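Local coordinates for MutT/nudix family protein (Shewanella oneidensis, PDB 3GZ5) that probably regulates transcription of NAD metabolism genes in response to ADP-ribose, joining a Nudix domain to a DNA-binding winged helix domain, at residues 129-133 and 134-138; 139-143 and 144-148. All blocks are in the same frame, centred on the assembly; numbering follows the deposited sequence.

Contact 1. Residues 129-133 and 134-138; sequences KWWPL and ADVLQ
Val136 lays its CG2 methyl against the CB of Trp131, 3.4 Å away, and so joins the end of strand 128-132 to the short helix that follows. With CG2 beside its own backbone N and CG1 anti to that N (chi1 161°), the valine turns one methyl back toward the strand and leaves the other for the residues that come later in the chain. The methyl meets the indole side chain at its root, obliquely to the ring. The change from strand to helix is made at Pro132, which occupies the N-cap position. Its ring has no N-H to give, but its carbonyl oxygen opens the helical bonding: Val136 N donates to Pro132 O at 3.0 Å, with an N-H...O angle of 163°. One residue on, Leu137 N reaches Leu133 O at 2.9 Å, again nearly straight. Two successive i to i+4 bonds mark the start of the helix. On its outer side the carboxylate of Asp135 leans over the proline ring, its CG lying 3.8 Å from Pro132 CB, a van der Waals contact between a polar group and an aliphatic one. Leu133 and Leu137 stand a turn apart and lie at a slant to each other, CD1 of the first 3.9 Å from CD2 of the second. In the Nudix domain this is the exit from a sheet strand: Trp131 and Leu133 are hydrogen-bonded through their backbones to Val39 and Leu37 of strand 36-43, and the Trp131 ring meets Trp53 edge-to-face. Val136 reaches back to Val39 of the same strand, while Leu133 and Val136 pack on Ile149 of helix 145-162, which leaves the short helix lodged between sheet and long helix.

Contact 2. Residues 139-143 and 144-148; sequences MPLAF and DHLQL
Phe143 and His145 send their rings out alongside each other from neighbouring stems, and the two meet obliquely, planes inclined at 38° and centroids 5.5 Å apart. The closest side-chain approach is Phe143 CD2 to His145 NE2, 3.9 Å. Both rings take the torsion that sets CG anti to the carbonyl carbon, and the type II' turn from Ala142 to His145 brings their stems together. Phe143 holds the positive phi of 51° that such a turn requires, and His145 N closes it by donating to Ala142 O at 3.1 Å, in the carbonyl plane. Leu141 CD1 packs on Leu146 CB at 4.1 Å. A water joins the two sides, donating to Phe143 O at 3.0 Å and weakly accepting from Leu146 N in the first turn of the helix. The imidazole is fixed by His145 ND1, which is hydrogen-bonded to Leu55 N, and an alanine here would probably leave that amide without its acceptor and remove the imidazole from beside Phe143. Asp144, at the N-cap, makes no capping bond with its side chain, whose OD1 is in a salt bridge with Arg98. The polar ends at this helix start are therefore spent on anchoring it to loops of the Nudix domain, while the turn itself is closed by the backbone bond from His145 N to Ala142 O.

In the fold
Following the chain from its N terminus, contact 1 comes first, where strand 128-132 leaves the mixed sheet and turns directly into helix 133-136. Contact 2 opens only after it has closed, at the loop that turns into helix 145-162, so the two stand in series, neither nested nor crossed. Their centres are 11 Å apart and they touch: Val136 CG1 meets Leu141 CD1 at 3.8 Å, Leu137 CD2 meets Leu146 CD1 at 3.9 Å, and the methyl of Met139 rests near the Trp131 indole. Together they carry the chain of the Nudix domain from sheet edge to long helix, with leucines and valine packing across the connection.

Contact 1. Residues 129-133 and 134-138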
loop_
_atom_site.group_PDB
_atom_site.type_symbol
_atom_site.label_atom_id
_atom_site.label_comp_id
_atom_site.label_asym_id
_atom_site.label_seq_id
_atom_site.Cartn_x
_atom_site.Cartn_y
_atom_site.Cartn_z
ATOM N N LYS B 129 7.378 18.469 18.129
ATOM C CA LYS B 129 6.941 19.705 17.477
ATOM C C LYS B 129 6.297 19.472 16.104
ATOM O O LYS B 129 6.779 18.655 15.315
ATOM C CB LYS B 129 8.138 20.666 17.350
ATOM C CG LYS B 129 7.827 22.048 16.771
ATOM C CD LYS B 129 9.064 22.956 16.830
ATOM C CE LYS B 129 8.864 24.291 16.092
ATOM N NZ LYS B 129 8.014 25.275 16.856
ATOM N N TRP B 130 5.211 20.199 15.830
ATOM C CA TRP B 130 4.648 20.295 14.479
ATOM C C TRP B 130 5.537 21.181 13.618
ATOM O O TRP B 130 5.740 22.359 13.936
ATOM C CB TRP B 130 3.261 20.916 14.509
ATOM C CG TRP B 130 2.147 20.035 14.984
ATOM C CD1 TRP B 130 1.412 20.198 16.113
ATOM C CD2 TRP B 130 1.619 18.870 14.323
ATOM N NE1 TRP B 130 0.464 19.210 16.210
ATOM C CE2 TRP B 130 0.573 18.378 15.126
ATOM C CE3 TRP B 130 1.934 18.196 13.134
ATOM C CZ2 TRP B 130 -0.176 17.245 14.774
ATOM C CZ3 TRP B 130 1.201 17.072 12.793
ATOM C CH2 TRP B 130 0.157 16.607 13.612
ATOM N N TRP B 131 6.046 20.625 12.521
ATOM C CA TRP B 131 6.908 21.354 11.602
ATOM C C TRP B 131 6.249 21.586 10.246
ATOM O O TRP B 131 5.677 20.662 9.687
ATOM C CB TRP B 131 8.202 20.586 11.376
ATOM C CG TRP B 131 9.119 20.570 12.551
ATOM C CD1 TRP B 131 9.177 19.627 13.543
ATOM C CD2 TRP B 131 10.126 21.536 12.853
ATOM N NE1 TRP B 131 10.155 19.955 14.448
ATOM C CE2 TRP B 131 10.758 21.120 14.048
ATOM C CE3 TRP B 131 10.558 22.723 12.227
ATOM C CZ2 TRP B 131 11.802 21.850 14.637
ATOM C CZ3 TRP B 131 11.595 23.443 12.807
ATOM C CH2 TRP B 131 12.198 23.008 14.002
ATOM N N PRO B 132 6.347 22.823 9.701
ATOM C CA PRO B 132 5.932 23.053 8.315
ATOM C C PRO B 132 6.635 22.090 7.361
ATOM O O PRO B 132 7.859 21.919 7.419
ATOM C CB PRO B 132 6.375 24.499 8.053
ATOM C CG PRO B 132 6.314 25.140 9.382
ATOM C CD PRO B 132 6.819 24.070 10.329
ATOM N N LEU B 133 5.860 21.438 6.507
ATOM C CA LEU B 133 6.430 20.460 5.598
ATOM C C LEU B 133 7.601 21.047 4.805
ATOM O O LEU B 133 8.638 20.397 4.662
ATOM C CB LEU B 133 5.365 19.898 4.663
ATOM C CG LEU B 133 5.822 18.903 3.600
ATOM C CD1 LEU B 133 6.449 17.643 4.223
ATOM C CD2 LEU B 133 4.637 18.556 2.751
ATOM N N ALA B 134 7.436 22.273 4.303
ATOM C CA ALA B 134 8.473 22.946 3.511
ATOM C C ALA B 134 9.783 23.033 4.275
ATOM O O ALA B 134 10.842 22.738 3.724
ATOM C CB ALA B 134 8.012 24.327 3.088
ATOM N N ASP B 135 9.699 23.422 5.548
ATOM C CA ASP B 135 10.845 23.399 6.459
ATOM C C ASP B 135 11.480 22.014 6.599
ATOM O O ASP B 135 12.708 21.881 6.549
ATOM C CB ASP B 135 10.432 23.884 7.849
ATOM C CG ASP B 135 10.110 25.368 7.885
ATOM O OD1 ASP B 135 9.884 25.961 6.800
ATOM O OD2 ASP B 135 10.076 25.922 9.016
ATOM N N VAL B 136 10.636 21.000 6.801
ATOM C CA VAL B 136 11.075 19.611 6.960
ATOM C C VAL B 136 11.869 19.123 5.742
ATOM O O VAL B 136 12.920 18.502 5.884
ATOM C CB VAL B 136 9.854 18.690 7.262
ATOM C CG1 VAL B 136 10.157 17.224 6.973
ATOM C CG2 VAL B 136 9.412 18.881 8.687
ATOM N N LEU B 137 11.369 19.424 4.550
ATOM C CA LEU B 137 12.038 19.034 3.310
ATOM C C LEU B 137 13.460 19.617 3.135
ATOM O O LEU B 137 14.224 19.146 2.283
ATOM C CB LEU B 137 11.158 19.354 2.093
ATOM C CG LEU B 137 9.747 18.750 2.021
ATOM C CD1 LEU B 137 9.050 19.202 0.741
ATOM C CD2 LEU B 137 9.747 17.217 2.117
ATOM N N GLN B 138 13.810 20.619 3.945
ATOM C CA GLN B 138 15.177 21.169 3.972
ATOM C C GLN B 138 15.954 20.858 5.267
ATOM O O GLN B 138 16.959 21.507 5.563
ATOM C CB GLN B 138 15.160 22.687 3.707
ATOM C CG GLN B 138 15.243 23.060 2.224
ATOM C CD GLN B 138 13.938 22.821 1.473
ATOM O OE1 GLN B 138 12.887 23.351 1.842
ATOM N NE2 GLN B 138 14.008 22.038 0.400
#

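Contact 2. Residues 139-143 and 144-148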
loop_
_atom_site.group_PDB
_atom_site.type_symbol
_atom_site.label_atom_id
_atom_site.label_comp_id
_atom_site.label_asym_id
_atom_site.label_seq_id
_atom_site.Cartn_x
_atom_site.Cartn_y
_atom_site.Cartn_z
ATOM N N MET B 139 15.486 19.870 6.028
ATOM C CA MET B 139 16.123 19.494 7.300
ATOM C C MET B 139 16.969 18.216 7.165
ATOM O O MET B 139 16.759 17.425 6.230
ATOM C CB MET B 139 15.087 19.324 8.407
ATOM C CG MET B 139 14.828 20.559 9.228
ATOM S SD MET B 139 13.247 20.475 10.106
ATOM C CE MET B 139 13.711 19.850 11.726
ATOM N N PRO B 140 17.952 18.035 8.078
ATOM C CA PRO B 140 18.726 16.800 8.119
ATOM C C PRO B 140 18.023 15.788 9.019
ATOM O O PRO B 140 18.234 15.763 10.243
ATOM C CB PRO B 140 20.067 17.249 8.709
ATOM C CG PRO B 140 19.730 18.432 9.584
ATOM C CD PRO B 140 18.403 18.997 9.111
ATOM N N LEU B 141 17.159 14.969 8.421
ATOM C CA LEU B 141 16.347 14.062 9.236
ATOM C C LEU B 141 17.108 12.777 9.494
ATOM O O LEU B 141 17.838 12.292 8.622
ATOM C CB LEU B 141 14.983 13.796 8.587
ATOM C CG LEU B 141 14.125 15.043 8.339
ATOM C CD1 LEU B 141 12.760 14.650 7.836
ATOM C CD2 LEU B 141 13.989 15.917 9.585
ATOM N N ALA B 142 16.952 12.245 10.702
ATOM C CA ALA B 142 17.491 10.928 11.026
ATOM C C ALA B 142 17.166 9.893 9.931
ATOM O O ALA B 142 16.119 9.960 9.269
ATOM C CB ALA B 142 16.987 10.467 12.382
ATOM N N PHE B 143 18.108 8.981 9.724
ATOM C CA PHE B 143 17.961 7.833 8.858
ATOM C C PHE B 143 17.464 8.218 7.478
ATOM O O PHE B 143 18.032 9.108 6.825
ATOM C CB PHE B 143 17.051 6.781 9.505
ATOM C CG PHE B 143 17.464 6.375 10.902
ATOM C CD1 PHE B 143 18.461 5.420 11.102
ATOM C CD2 PHE B 143 16.832 6.911 12.011
ATOM C CE1 PHE B 143 18.837 5.021 12.397
ATOM C CE2 PHE B 143 17.200 6.524 13.314
ATOM C CZ PHE B 143 18.200 5.569 13.499
ATOM N N ASP B 144 16.418 7.531 7.022
ATOM C CA ASP B 144 15.864 7.744 5.689
ATOM C C ASP B 144 14.483 8.384 5.811
ATOM O O ASP B 144 13.679 8.306 4.878
ATOM C CB ASP B 144 15.791 6.408 4.904
ATOM C CG ASP B 144 14.908 5.341 5.601
ATOM O OD1 ASP B 144 14.512 5.521 6.775
ATOM O OD2 ASP B 144 14.626 4.309 4.968
ATOM N N HIS B 145 14.232 9.015 6.954
ATOM C CA HIS B 145 12.930 9.565 7.288
ATOM C C HIS B 145 12.414 10.679 6.356
ATOM O O HIS B 145 11.193 10.824 6.165
ATOM C CB HIS B 145 12.905 10.039 8.731
ATOM C CG HIS B 145 12.968 8.930 9.731
ATOM N ND1 HIS B 145 12.798 9.147 11.080
ATOM C CD2 HIS B 145 13.200 7.601 9.588
ATOM C CE1 HIS B 145 12.923 8.002 11.728
ATOM N NE2 HIS B 145 13.149 7.045 10.842
ATOM N N LEU B 146 13.332 11.443 5.766
ATOM C CA LEU B 146 12.947 12.397 4.746
ATOM C C LEU B 146 12.280 11.695 3.568
ATOM O O LEU B 146 11.304 12.195 3.005
ATOM C CB LEU B 146 14.144 13.213 4.241
ATOM C CG LEU B 146 13.795 14.192 3.103
ATOM C CD1 LEU B 146 12.745 15.198 3.579
ATOM C CD2 LEU B 146 15.038 14.914 2.565
ATOM N N GLN B 147 12.828 10.548 3.197
ATOM C CA GLN B 147 12.338 9.783 2.074
ATOM C C GLN B 147 10.957 9.182 2.365
ATOM O O GLN B 147 10.092 9.168 1.490
ATOM C CB GLN B 147 13.351 8.689 1.763
ATOM C CG GLN B 147 13.274 8.094 0.375
ATOM C CD GLN B 147 14.506 7.262 0.064
ATOM O OE1 GLN B 147 15.557 7.418 0.713
ATOM N NE2 GLN B 147 14.392 6.376 -0.931
ATOM N N LEU B 148 10.766 8.700 3.596
ATOM C CA LEU B 148 9.460 8.231 4.089
ATOM C C LEU B 148 8.395 9.349 4.089
ATOM O O LEU B 148 7.255 9.118 3.709
ATOM C CB LEU B 148 9.599 7.607 5.488
ATOM C CG LEU B 148 10.356 6.276 5.638
ATOM C CD1 LEU B 148 10.499 5.913 7.091
ATOM C CD2 LEU B 148 9.706 5.099 4.855
HETATM O O HOH W 1 16.629 11.268 5.382
#